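Local coordinates for putative uncharacterized protein (Chaetomium thermophilum var. thermophilum DSM 1495, PDB 5M43) that probably removes phosphate from phosphotyrosine, phosphoserine and phosphothreonine residues, as the phosphatase domain of Yvh1, a protein linked to ribosome assembly, at residues N4-K7 with E11-V14; I57-D60 with D64-I67; R76-G81 with I115-W120. One frame throughout, in Å; residues are numbered along the deposited sequence.

Interaction 1. Residues N4-K7 with E11-V14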
ATOM      1  N   ASN A   4       2.291  10.598  -3.750  1.00 18.25           N
ATOM      2  CA  ASN A   4       2.686  11.117  -2.444  1.00 16.08           C
ATOM      3  C   ASN A   4       3.471  10.103  -1.638  1.00 15.58           C
ATOM      4  O   ASN A   4       3.194   8.901  -1.666  1.00 18.24           O
ATOM      5  CB  ASN A   4       1.469  11.554  -1.658  1.00 15.89           C
ATOM      6  CG  ASN A   4       0.831  12.785  -2.257  1.00 19.38           C
ATOM      7  OD1 ASN A   4       1.464  13.851  -2.397  1.00 21.78           O
ATOM      8  ND2 ASN A   4      -0.396  12.626  -2.709  1.00 16.73           N
ATOM      9  N   ARG A   5       4.491  10.605  -0.943  1.00 15.86           N
ATOM     10  CA  ARG A   5       5.331   9.739  -0.100  1.00 15.48           C
ATOM     11  C   ARG A   5       4.693   9.577   1.269  1.00 18.17           C
ATOM     12  O   ARG A   5       4.389  10.570   1.963  1.00 18.92           O
ATOM     13  CB  ARG A   5       6.712  10.387   0.020  1.00 15.82           C
ATOM     14  CG  ARG A   5       7.727   9.436   0.746  1.00 15.38           C
ATOM     15  CD  ARG A   5       9.008  10.226   1.126  1.00 19.38           C
ATOM     16  NE  ARG A   5      10.013   9.365   1.781  1.00 23.30           N
ATOM     17  CZ  ARG A   5       9.955   9.051   3.055  1.00 21.49           C
ATOM     18  NH1 ARG A   5       8.975   9.570   3.805  1.00 18.21           N
ATOM     19  NH2 ARG A   5      10.987   8.334   3.623  1.00 22.71           N
ATOM     20  N   ILE A   6       4.558   8.299   1.716  1.00 17.07           N
ATOM     21  CA  ILE A   6       4.006   8.050   3.041  1.00 19.59           C
ATOM     22  C   ILE A   6       4.965   8.544   4.135  1.00 17.51           C
ATOM     23  O   ILE A   6       6.184   8.329   4.073  1.00 18.86           O
ATOM     24  CB  ILE A   6       3.754   6.528   3.169  1.00 18.76           C
ATOM     25  CG1 ILE A   6       2.752   6.033   2.062  1.00 16.35           C
ATOM     26  CG2 ILE A   6       3.251   6.210   4.595  1.00 20.86           C
ATOM     27  CD1 ILE A   6       1.345   6.768   2.141  1.00 18.35           C
ATOM     28  N   LYS A   7       4.417   9.186   5.173  1.00 17.57           N
ATOM     29  CA  LYS A   7       5.211   9.670   6.305  1.00 21.09           C
ATOM     30  C   LYS A   7       5.992   8.534   6.967  1.00 21.11           C
ATOM     31  O   LYS A   7       5.467   7.412   7.109  1.00 20.81           O
ATOM     32  CB  LYS A   7       4.266  10.338   7.315  1.00 23.84           C
ATOM     33  CG  LYS A   7       4.932  10.839   8.582  1.00 26.24           C
ATOM     34  CD  LYS A   7       3.898  11.426   9.548  1.00 27.30           C
ATOM     35  CE  LYS A   7       4.649  12.015  10.757  1.00 36.87           C
ATOM     36  NZ  LYS A   7       3.684  12.617  11.704  1.00 40.50           N
ATOM     37  N   GLU A  11      10.617   4.382   1.834  1.00 20.66           N
ATOM     38  CA  GLU A  11      10.408   5.081   0.557  1.00 19.61           C
ATOM     39  C   GLU A  11       9.233   4.414  -0.148  1.00 19.81           C
ATOM     40  O   GLU A  11       9.359   3.654  -1.121  1.00 20.23           O
ATOM     41  CB  GLU A  11      11.665   5.066  -0.302  1.00 23.29           C
ATOM     42  CG  GLU A  11      12.891   5.833   0.335  1.00 23.74           C
ATOM     43  CD  GLU A  11      12.509   7.311   0.608  1.00 23.11           C
ATOM     44  OE1 GLU A  11      12.908   7.852   1.645  1.00 31.89           O
ATOM     45  OE2 GLU A  11      11.793   7.904  -0.180  1.00 27.68           O
ATOM     46  N   LEU A  12       8.052   4.788   0.326  1.00 18.44           N
ATOM     47  CA  LEU A  12       6.778   4.174  -0.002  1.00 17.70           C
ATOM     48  C   LEU A  12       5.887   5.310  -0.503  1.00 16.96           C
ATOM     49  O   LEU A  12       5.713   6.313   0.212  1.00 18.27           O
ATOM     50  CB  LEU A  12       6.216   3.538   1.260  1.00 17.29           C
ATOM     51  CG  LEU A  12       4.803   2.918   1.130  1.00 17.84           C
ATOM     52  CD1 LEU A  12       4.853   1.821   0.047  1.00 19.40           C
ATOM     53  CD2 LEU A  12       4.404   2.315   2.471  1.00 18.93           C
ATOM     54  N   PHE A  13       5.257   5.086  -1.664  1.00 14.55           N
ATOM     55  CA  PHE A  13       4.461   6.116  -2.337  1.00 15.79           C
ATOM     56  C   PHE A  13       3.086   5.584  -2.647  1.00 16.43           C
ATOM     57  O   PHE A  13       2.890   4.378  -2.817  1.00 18.72           O
ATOM     58  CB  PHE A  13       5.140   6.557  -3.664  1.00 19.77           C
ATOM     59  CG  PHE A  13       6.399   7.362  -3.440  1.00 18.01           C
ATOM     60  CD1 PHE A  13       7.615   6.757  -3.048  1.00 18.83           C
ATOM     61  CD2 PHE A  13       6.371   8.760  -3.601  1.00 20.59           C
ATOM     62  CE1 PHE A  13       8.780   7.515  -2.815  1.00 21.98           C
ATOM     63  CE2 PHE A  13       7.561   9.522  -3.362  1.00 20.88           C
ATOM     64  CZ  PHE A  13       8.715   8.914  -2.973  1.00 21.42           C
ATOM     65  N   VAL A  14       2.133   6.508  -2.787  1.00 15.57           N
ATOM     66  CA  VAL A  14       0.741   6.141  -3.102  1.00 16.35           C
ATOM     67  C   VAL A  14       0.211   7.140  -4.125  1.00 19.75           C
ATOM     68  O   VAL A  14       0.560   8.336  -4.120  1.00 20.09           O
ATOM     69  CB  VAL A  14      -0.115   6.162  -1.825  1.00 17.79           C
ATOM     70  CG1 VAL A  14      -0.241   7.542  -1.241  1.00 20.25           C
ATOM     71  CG2 VAL A  14      -1.567   5.654  -2.096  1.00 21.23           C
TER
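The F13 ring carries the aliphatic part of R5 over one face. R5 CB sits 4.0 Å from the F13 ring centroid, a CH-pi contact, and R5 CG follows toward the rim. The guanidinium of R5 is turned nearly perpendicular to the ring, with planes 83° apart. It meets the E11 carboxylate at its edge. These residues lie on the beta hairpin of strands 4-5 and 12-15, which forms one margin of the sheet of the phosphatase domain.

R5 and E11 form a two-pronged salt bridge, NE to OE2 at 3.0 Å and NH2 to OE1 at 2.8 Å. Both donors meet the carboxylate from above its plane. The R5 chain is extended from CG to NE, which carries the charge past the ring to E11. E11 bends back at chi2 (-58°) to receive it. R5 NH2 also binds G8 O in the turn.

N4 and V14 form the hydrogen-bonded antiparallel pair, and R5 and F13 the non-hydrogen-bonded one. On the face of N4 and V14, I6 CD1 touches V14 CG1 at 3.8 Å. I6 CG1 also packs on L12 CG, the two side chains running together in one direction. Helices 109-121 and 135-147 cover I6. Beyond the paired strand residues, I6 N gives a straight bond of 2.7 Å to L12 O.

Interaction 2. Residues I57-D60 with D64-I67. With GOL (glycerol), chain D.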
ATOM      1  N   ILE A  57      -3.260  -6.719  -8.852  1.00 28.30           N
ATOM      2  CA  ILE A  57      -4.359  -7.481  -8.287  1.00 30.51           C
ATOM      3  C   ILE A  57      -5.659  -6.904  -8.815  1.00 29.40           C
ATOM      4  O   ILE A  57      -5.915  -5.702  -8.658  1.00 28.42           O
ATOM      5  CB  ILE A  57      -4.316  -7.419  -6.758  1.00 32.60           C
ATOM      6  CG1 ILE A  57      -3.062  -8.155  -6.266  1.00 36.15           C
ATOM      7  CG2 ILE A  57      -5.560  -8.097  -6.140  1.00 32.25           C
ATOM      8  CD1 ILE A  57      -2.775  -7.851  -4.813  1.00 35.25           C
ATOM      9  N   ASP A  58      -6.495  -7.764  -9.411  1.00 28.53           N
ATOM     10  CA  ASP A  58      -7.729  -7.315 -10.036  1.00 30.54           C
ATOM     11  C   ASP A  58      -8.791  -7.203  -8.950  1.00 33.62           C
ATOM     12  O   ASP A  58      -9.376  -8.215  -8.528  1.00 31.32           O
ATOM     13  CB  ASP A  58      -8.137  -8.305 -11.126  1.00 34.83           C
ATOM     14  CG  ASP A  58      -9.344  -7.872 -11.871  1.00 38.88           C
ATOM     15  OD1 ASP A  58      -9.881  -8.714 -12.627  1.00 45.16           O
ATOM     16  OD2 ASP A  58      -9.799  -6.748 -11.678  1.00 36.14           O
ATOM     17  N   ILE A  59      -9.042  -5.988  -8.463  1.00 31.21           N
ATOM     18  CA  ILE A  59     -10.115  -5.780  -7.489  1.00 31.20           C
ATOM     19  C   ILE A  59     -10.741  -4.426  -7.732  1.00 28.73           C
ATOM     20  O   ILE A  59     -10.067  -3.479  -8.155  1.00 27.05           O
ATOM     21  CB  ILE A  59      -9.597  -5.887  -6.030  1.00 31.33           C
ATOM     22  CG1 ILE A  59     -10.706  -5.784  -4.979  1.00 31.76           C
ATOM     23  CG2 ILE A  59      -8.521  -4.888  -5.745  1.00 26.61           C
ATOM     24  CD1 ILE A  59     -10.198  -6.078  -3.526  1.00 35.34           C
ATOM     25  N   ASP A  60     -12.034  -4.354  -7.478  1.00 30.11           N
ATOM     26  CA  ASP A  60     -12.800  -3.131  -7.620  1.00 29.11           C
ATOM     27  C   ASP A  60     -12.920  -2.420  -6.292  1.00 27.64           C
ATOM     28  O   ASP A  60     -12.758  -3.014  -5.221  1.00 27.46           O
ATOM     29  CB  ASP A  60     -14.210  -3.437  -8.142  1.00 31.91           C
ATOM     30  CG  ASP A  60     -14.284  -3.531  -9.642  1.00 48.64           C
ATOM     31  OD1 ASP A  60     -13.225  -3.547 -10.325  1.00 50.06           O
ATOM     32  OD2 ASP A  60     -15.460  -3.625 -10.140  1.00 53.42           O
ATOM     33  N   ASP A  64     -18.145  -4.925  -1.136  1.00 32.37           N
ATOM     34  CA  ASP A  64     -18.282  -6.374  -1.211  1.00 35.77           C
ATOM     35  C   ASP A  64     -17.061  -7.058  -1.785  1.00 37.56           C
ATOM     36  O   ASP A  64     -17.121  -8.259  -2.093  1.00 37.61           O
ATOM     37  CB  ASP A  64     -19.448  -6.667  -2.146  1.00 38.17           C
ATOM     38  CG  ASP A  64     -19.244  -5.918  -3.466  1.00 47.66           C
ATOM     39  OD1 ASP A  64     -19.653  -4.736  -3.528  1.00 54.90           O
ATOM     40  OD2 ASP A  64     -18.576  -6.440  -4.397  1.00 49.00           O
ATOM     41  N   GLN A  65     -15.973  -6.323  -2.022  1.00 30.21           N
ATOM     42  CA  GLN A  65     -14.842  -6.929  -2.661  1.00 29.37           C
ATOM     43  C   GLN A  65     -13.975  -7.442  -1.532  1.00 28.12           C
ATOM     44  O   GLN A  65     -13.769  -6.731  -0.545  1.00 28.67           O
ATOM     45  CB  GLN A  65     -14.090  -5.886  -3.486  1.00 30.01           C
ATOM     46  CG  GLN A  65     -14.957  -5.449  -4.710  1.00 35.09           C
ATOM     47  CD  GLN A  65     -14.826  -6.465  -5.788  1.00 34.32           C
ATOM     48  OE1 GLN A  65     -13.735  -6.649  -6.367  1.00 32.78           O
ATOM     49  NE2 GLN A  65     -15.923  -7.157  -6.075  1.00 37.74           N
ATOM     50  N   ASP A  66     -13.388  -8.615  -1.725  1.00 28.32           N
ATOM     51  CA  ASP A  66     -12.510  -9.234  -0.708  1.00 27.45           C
ATOM     52  C   ASP A  66     -11.088  -8.765  -0.962  1.00 25.80           C
ATOM     53  O   ASP A  66     -10.475  -9.147  -1.958  1.00 26.78           O
ATOM     54  CB  ASP A  66     -12.620 -10.745  -0.823  1.00 28.81           C
ATOM     55  CG  ASP A  66     -11.843 -11.486   0.227  1.00 28.35           C
ATOM     56  OD1 ASP A  66     -11.060 -10.885   0.983  1.00 26.92           O
ATOM     57  OD2 ASP A  66     -12.030 -12.741   0.230  1.00 31.53           O
ATOM     58  N   ILE A  67     -10.592  -7.845  -0.122  1.00 24.44           N
ATOM     59  CA  ILE A  67      -9.193  -7.432  -0.181  1.00 23.02           C
ATOM     60  C   ILE A  67      -8.408  -8.131   0.928  1.00 24.14           C
ATOM     61  O   ILE A  67      -7.179  -8.290   0.804  1.00 25.01           O
ATOM     62  CB  ILE A  67      -9.098  -5.910  -0.075  1.00 25.74           C
ATOM     63  CG1 ILE A  67      -7.701  -5.395  -0.467  1.00 23.20           C
ATOM     64  CG2 ILE A  67      -9.537  -5.446   1.281  1.00 26.97           C
ATOM     65  CD1 ILE A  67      -7.800  -3.844  -0.843  1.00 25.85           C
TER
HETATM   66  C1  GOL D 303     -13.352 -10.409  -5.017  1.00 43.74           C
HETATM   67  O1  GOL D 303     -14.260 -10.211  -3.935  1.00 39.35           O
HETATM   68  C2  GOL D 303     -11.979  -9.725  -4.827  1.00 44.70           C
HETATM   69  O2  GOL D 303     -11.019 -10.489  -4.072  1.00 37.90           O
HETATM   70  C3  GOL D 303     -11.386  -9.454  -6.213  1.00 47.06           C
HETATM   71  O3  GOL D 303      -9.967  -9.456  -6.126  1.00 48.97           O
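I59 and Q65 run antiparallel past one another, and their overlap forms the tight part of this contact. I59 CG1 lies 3.4 Å from Q65 OE1 and also packs on Q65 CB. Further out, I59 CD1 reaches I67 CB at 3.6 Å, with the two side chains roughly perpendicular. In I59, CG1 is anti to the backbone N (chi1 -176°), which sends the long branch across to the other segment. V37 and F159 add to this apolar core: V37 touches both isoleucines, and F159 of helix 157-168 touches Q65 and I67.

Q65 is bent at chi2 (-81°), and its amide is held at both ends. OE1 accepts D60 N at 3.1 Å, with the donor above the carbonyl plane. NE2 gives a nearly straight bond to D64 OD2, which lies in the amide plane. Together the two bonds fix the rotation of the amide.

The rim is looser and meets solvent: D58, D60 and D64 are exposed. Separately, a glycerol, probably from the crystallisation liquor, lies against I59 CB and bonds to the main chain of both segments. Its O3 donates to D58 O at 2.8 Å and its O2 to D66 O at 2.6 Å, while O1 accepts D66 N at 2.9 Å.

Both segments belong to the loop between strand 53-56 and helix 71-83. In related phosphatases this loop supplies the general acid. I59 O accepts a bond from R109, the arginine of the HCxxGxxR signature. The glycerol bonds show main-chain polar groups of both segments within reach of one small polyol, and the R109 bond ties this acidic loop directly to the phosphate-binding motif.

Interaction 3. Residues R76-G81 with I115-W120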
ATOM      1  N   ARG A  76       3.807  -8.619   1.797  1.00 22.89           N
ATOM      2  CA  ARG A  76       5.093  -9.217   1.401  1.00 22.38           C
ATOM      3  C   ARG A  76       5.701  -8.498   0.191  1.00 23.22           C
ATOM      4  O   ARG A  76       6.923  -8.269   0.148  1.00 23.59           O
ATOM      5  CB  ARG A  76       4.931 -10.717   1.132  1.00 23.37           C
ATOM      6  CG  ARG A  76       4.681 -11.509   2.424  1.00 28.40           C
ATOM      7  CD  ARG A  76       4.837 -13.011   2.189  1.00 34.66           C
ATOM      8  NE  ARG A  76       3.901 -13.453   1.165  1.00 39.62           N
ATOM      9  CZ  ARG A  76       2.733 -14.049   1.422  1.00 43.42           C
ATOM     10  NH1 ARG A  76       2.359 -14.311   2.681  1.00 45.78           N
ATOM     11  NH2 ARG A  76       1.945 -14.394   0.405  1.00 40.88           N
ATOM     12  N   PHE A  77       4.874  -8.082  -0.786  1.00 21.33           N
ATOM     13  CA  PHE A  77       5.403  -7.363  -1.943  1.00 22.39           C
ATOM     14  C   PHE A  77       6.014  -6.023  -1.536  1.00 22.82           C
ATOM     15  O   PHE A  77       7.144  -5.689  -1.921  1.00 24.17           O
ATOM     16  CB  PHE A  77       4.301  -7.089  -2.981  1.00 22.79           C
ATOM     17  CG  PHE A  77       4.814  -6.443  -4.202  1.00 24.60           C
ATOM     18  CD1 PHE A  77       5.281  -7.237  -5.263  1.00 25.91           C
ATOM     19  CD2 PHE A  77       4.797  -5.030  -4.320  1.00 22.05           C
ATOM     20  CE1 PHE A  77       5.760  -6.640  -6.447  1.00 28.24           C
ATOM     21  CE2 PHE A  77       5.289  -4.401  -5.500  1.00 22.66           C
ATOM     22  CZ  PHE A  77       5.768  -5.235  -6.567  1.00 22.91           C
ATOM     23  N   ILE A  78       5.300  -5.262  -0.718  1.00 21.82           N
ATOM     24  CA  ILE A  78       5.791  -3.954  -0.275  1.00 19.95           C
ATOM     25  C   ILE A  78       7.051  -4.125   0.575  1.00 22.17           C
ATOM     26  O   ILE A  78       8.094  -3.474   0.337  1.00 21.58           O
ATOM     27  CB  ILE A  78       4.697  -3.207   0.499  1.00 18.32           C
ATOM     28  CG1 ILE A  78       3.476  -2.922  -0.423  1.00 18.85           C
ATOM     29  CG2 ILE A  78       5.262  -1.899   1.102  1.00 21.09           C
ATOM     30  CD1 ILE A  78       2.289  -2.431   0.330  1.00 20.77           C
ATOM     31  N   ASP A  79       6.997  -5.025   1.564  1.00 20.79           N
ATOM     32  CA  ASP A  79       8.155  -5.208   2.430  1.00 22.82           C
ATOM     33  C   ASP A  79       9.359  -5.701   1.640  1.00 22.79           C
ATOM     34  O   ASP A  79      10.475  -5.211   1.828  1.00 23.55           O
ATOM     35  CB  ASP A  79       7.804  -6.180   3.571  1.00 22.73           C
ATOM     36  CG  ASP A  79       8.941  -6.367   4.546  1.00 25.07           C
ATOM     37  OD1 ASP A  79       9.222  -5.372   5.227  1.00 25.35           O
ATOM     38  OD2 ASP A  79       9.457  -7.523   4.659  1.00 27.94           O
ATOM     39  N   SER A  80       9.184  -6.729   0.783  1.00 26.22           N
ATOM     40  CA  SER A  80      10.364  -7.227   0.085  1.00 29.14           C
ATOM     41  C   SER A  80      10.896  -6.208  -0.915  1.00 27.80           C
ATOM     42  O   SER A  80      12.121  -6.101  -1.103  1.00 29.13           O
ATOM     43  CB  SER A  80      10.099  -8.573  -0.589  1.00 36.13           C
ATOM     44  OG  SER A  80       9.112  -8.453  -1.567  1.00 40.09           O
ATOM     45  N   GLY A  81      10.019  -5.427  -1.552  1.00 26.05           N
ATOM     46  CA  GLY A  81      10.526  -4.370  -2.423  1.00 26.57           C
ATOM     47  C   GLY A  81      11.310  -3.306  -1.669  1.00 26.63           C
ATOM     48  O   GLY A  81      12.395  -2.909  -2.112  1.00 28.05           O
ATOM     49  N   ILE A 115      -2.205   0.799   4.389  1.00 18.66           N
ATOM     50  CA  ILE A 115      -2.556   0.668   5.792  1.00 17.33           C
ATOM     51  C   ILE A 115      -2.249  -0.751   6.280  1.00 19.55           C
ATOM     52  O   ILE A 115      -1.760  -0.940   7.396  1.00 19.80           O
ATOM     53  CB  ILE A 115      -4.023   1.062   6.015  1.00 18.29           C
ATOM     54  CG1 ILE A 115      -4.179   2.588   5.813  1.00 17.53           C
ATOM     55  CG2 ILE A 115      -4.505   0.572   7.400  1.00 21.10           C
ATOM     56  CD1 ILE A 115      -5.679   2.911   5.892  1.00 18.58           C
ATOM     57  N   ALA A 116      -2.581  -1.777   5.469  1.00 17.68           N
ATOM     58  CA  ALA A 116      -2.280  -3.143   5.899  1.00 17.76           C
ATOM     59  C   ALA A 116      -0.797  -3.325   6.187  1.00 19.09           C
ATOM     60  O   ALA A 116      -0.427  -4.011   7.148  1.00 21.26           O
ATOM     61  CB  ALA A 116      -2.716  -4.140   4.823  1.00 20.84           C
ATOM     62  N   TYR A 117       0.052  -2.739   5.338  1.00 18.66           N
ATOM     63  CA  TYR A 117       1.489  -2.814   5.562  1.00 19.71           C
ATOM     64  C   TYR A 117       1.877  -2.047   6.820  1.00 20.00           C
ATOM     65  O   TYR A 117       2.666  -2.552   7.642  1.00 19.92           O
ATOM     66  CB  TYR A 117       2.186  -2.281   4.312  1.00 17.58           C
ATOM     67  CG  TYR A 117       3.657  -1.963   4.577  1.00 18.17           C
ATOM     68  CD1 TYR A 117       4.614  -2.930   4.546  1.00 19.62           C
ATOM     69  CD2 TYR A 117       4.039  -0.655   4.845  1.00 20.21           C
ATOM     70  CE1 TYR A 117       5.960  -2.610   4.818  1.00 20.00           C
ATOM     71  CE2 TYR A 117       5.363  -0.293   5.079  1.00 19.47           C
ATOM     72  CZ  TYR A 117       6.338  -1.281   5.013  1.00 19.54           C
ATOM     73  OH  TYR A 117       7.659  -0.985   5.304  1.00 21.28           O
ATOM     74  N   LEU A 118       1.321  -0.825   7.000  1.00 19.78           N
ATOM     75  CA  LEU A 118       1.703  -0.021   8.168  1.00 20.06           C
ATOM     76  C   LEU A 118       1.289  -0.697   9.476  1.00 21.39           C
ATOM     77  O   LEU A 118       2.026  -0.660  10.474  1.00 22.07           O
ATOM     78  CB  LEU A 118       1.081   1.379   8.107  1.00 20.39           C
ATOM     79  CG  LEU A 118       1.519   2.305   6.968  1.00 18.71           C
ATOM     80  CD1 LEU A 118       0.664   3.590   7.030  1.00 19.80           C
ATOM     81  CD2 LEU A 118       3.019   2.651   7.246  1.00 20.72           C
ATOM     82  N   LEU A 119       0.084  -1.291   9.518  1.00 19.23           N
ATOM     83  CA  LEU A 119      -0.359  -2.002  10.718  1.00 20.06           C
ATOM     84  C   LEU A 119       0.522  -3.211  11.013  1.00 20.70           C
ATOM     85  O   LEU A 119       0.794  -3.546  12.174  1.00 23.48           O
ATOM     86  CB  LEU A 119      -1.816  -2.494  10.528  1.00 20.16           C
ATOM     87  CG  LEU A 119      -2.803  -1.323  10.432  1.00 21.01           C
ATOM     88  CD1 LEU A 119      -4.192  -1.952  10.060  1.00 22.03           C
ATOM     89  CD2 LEU A 119      -2.898  -0.588  11.752  1.00 24.52           C
ATOM     90  N   TRP A 120       0.984  -3.866   9.952  1.00 21.86           N
ATOM     91  CA  TRP A 120       1.824  -5.059  10.109  1.00 20.96           C
ATOM     92  C   TRP A 120       3.233  -4.683  10.549  1.00 22.05           C
ATOM     93  O   TRP A 120       3.848  -5.384  11.370  1.00 24.93           O
ATOM     94  CB  TRP A 120       1.869  -5.787   8.759  1.00 22.70           C
ATOM     95  CG  TRP A 120       2.893  -6.854   8.718  1.00 23.11           C
ATOM     96  CD1 TRP A 120       2.774  -8.133   9.211  1.00 26.33           C
ATOM     97  CD2 TRP A 120       4.227  -6.756   8.151  1.00 23.97           C
ATOM     98  NE1 TRP A 120       3.977  -8.826   9.036  1.00 26.22           N
ATOM     99  CE2 TRP A 120       4.863  -7.998   8.360  1.00 25.07           C
ATOM    100  CE3 TRP A 120       4.938  -5.739   7.492  1.00 25.43           C
ATOM    101  CZ2 TRP A 120       6.156  -8.252   7.910  1.00 30.12           C
ATOM    102  CZ3 TRP A 120       6.235  -6.000   7.060  1.00 26.53           C
ATOM    103  CH2 TRP A 120       6.851  -7.238   7.300  1.00 26.82           C
TER
HETATM  104  O   HOH W   1       9.821  -2.831   5.021  1.00 26.47           O
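Apolar packing centres on I78 and Y117, whose side chains meet between helices 71-83 and 109-121. I78 CG2 sits over the centre of the Y117 ring, 3.7 Å from its centroid and 13° off the normal. This is a CH-pi contact made by a methyl. I78 CD1 packs on Y117 CB, nearer the backbone. A chi1 of 165° turns the Y117 ring toward helix 71-83. The two segments approach to 10.1 Å between axes and cross at -67°.

These helices pack together in the alpha/beta fold of the cysteine-dependent phosphatases. Helix 109-121 begins at R109, the arginine that ends the HCxxGxxR phosphate-binding signature. L82 also touches Y117, and V75 touches W120.

An acid meets a ring where D79 comes up to W120. D79 OD1 lies at the edge of the indole, 3.6 Å from W120 CZ3, and the carboxylate stands steeply to the indole plane. D79 OD1 also forms a salt bridge with R83 NE, one turn on in the same helix.

Polar links across the contact run through water. One water donates to D79 OD1 at 2.6 Å and pairs with Y117 OH at 2.9 Å. It lies at the edge of the tyrosine ring. Y117 OH is also bonded to K121 NZ and weakly to D10 OD2.

How the interactions relate
The contacts come one after another along the chain. Interaction 1 is a hairpin at one edge of the sheet. Interaction 2 follows strand 53-56, the outermost strand at the other edge. Interaction 3 joins helix 71-83, just after that loop, to helix 109-121. The centres of interactions 1 and 2 are about 22 Å apart. Interactions 1 and 3 touch: L12 CD2 lies 3.8 Å from Y117 CE2. The segments of interaction 2 touch neither of the others, but I59 O is bonded to R109 at the start of helix 109-121. This helix, which begins with the signature arginine, thus packs against the hairpin and helix 71-83 and meets the acidic loop at its start.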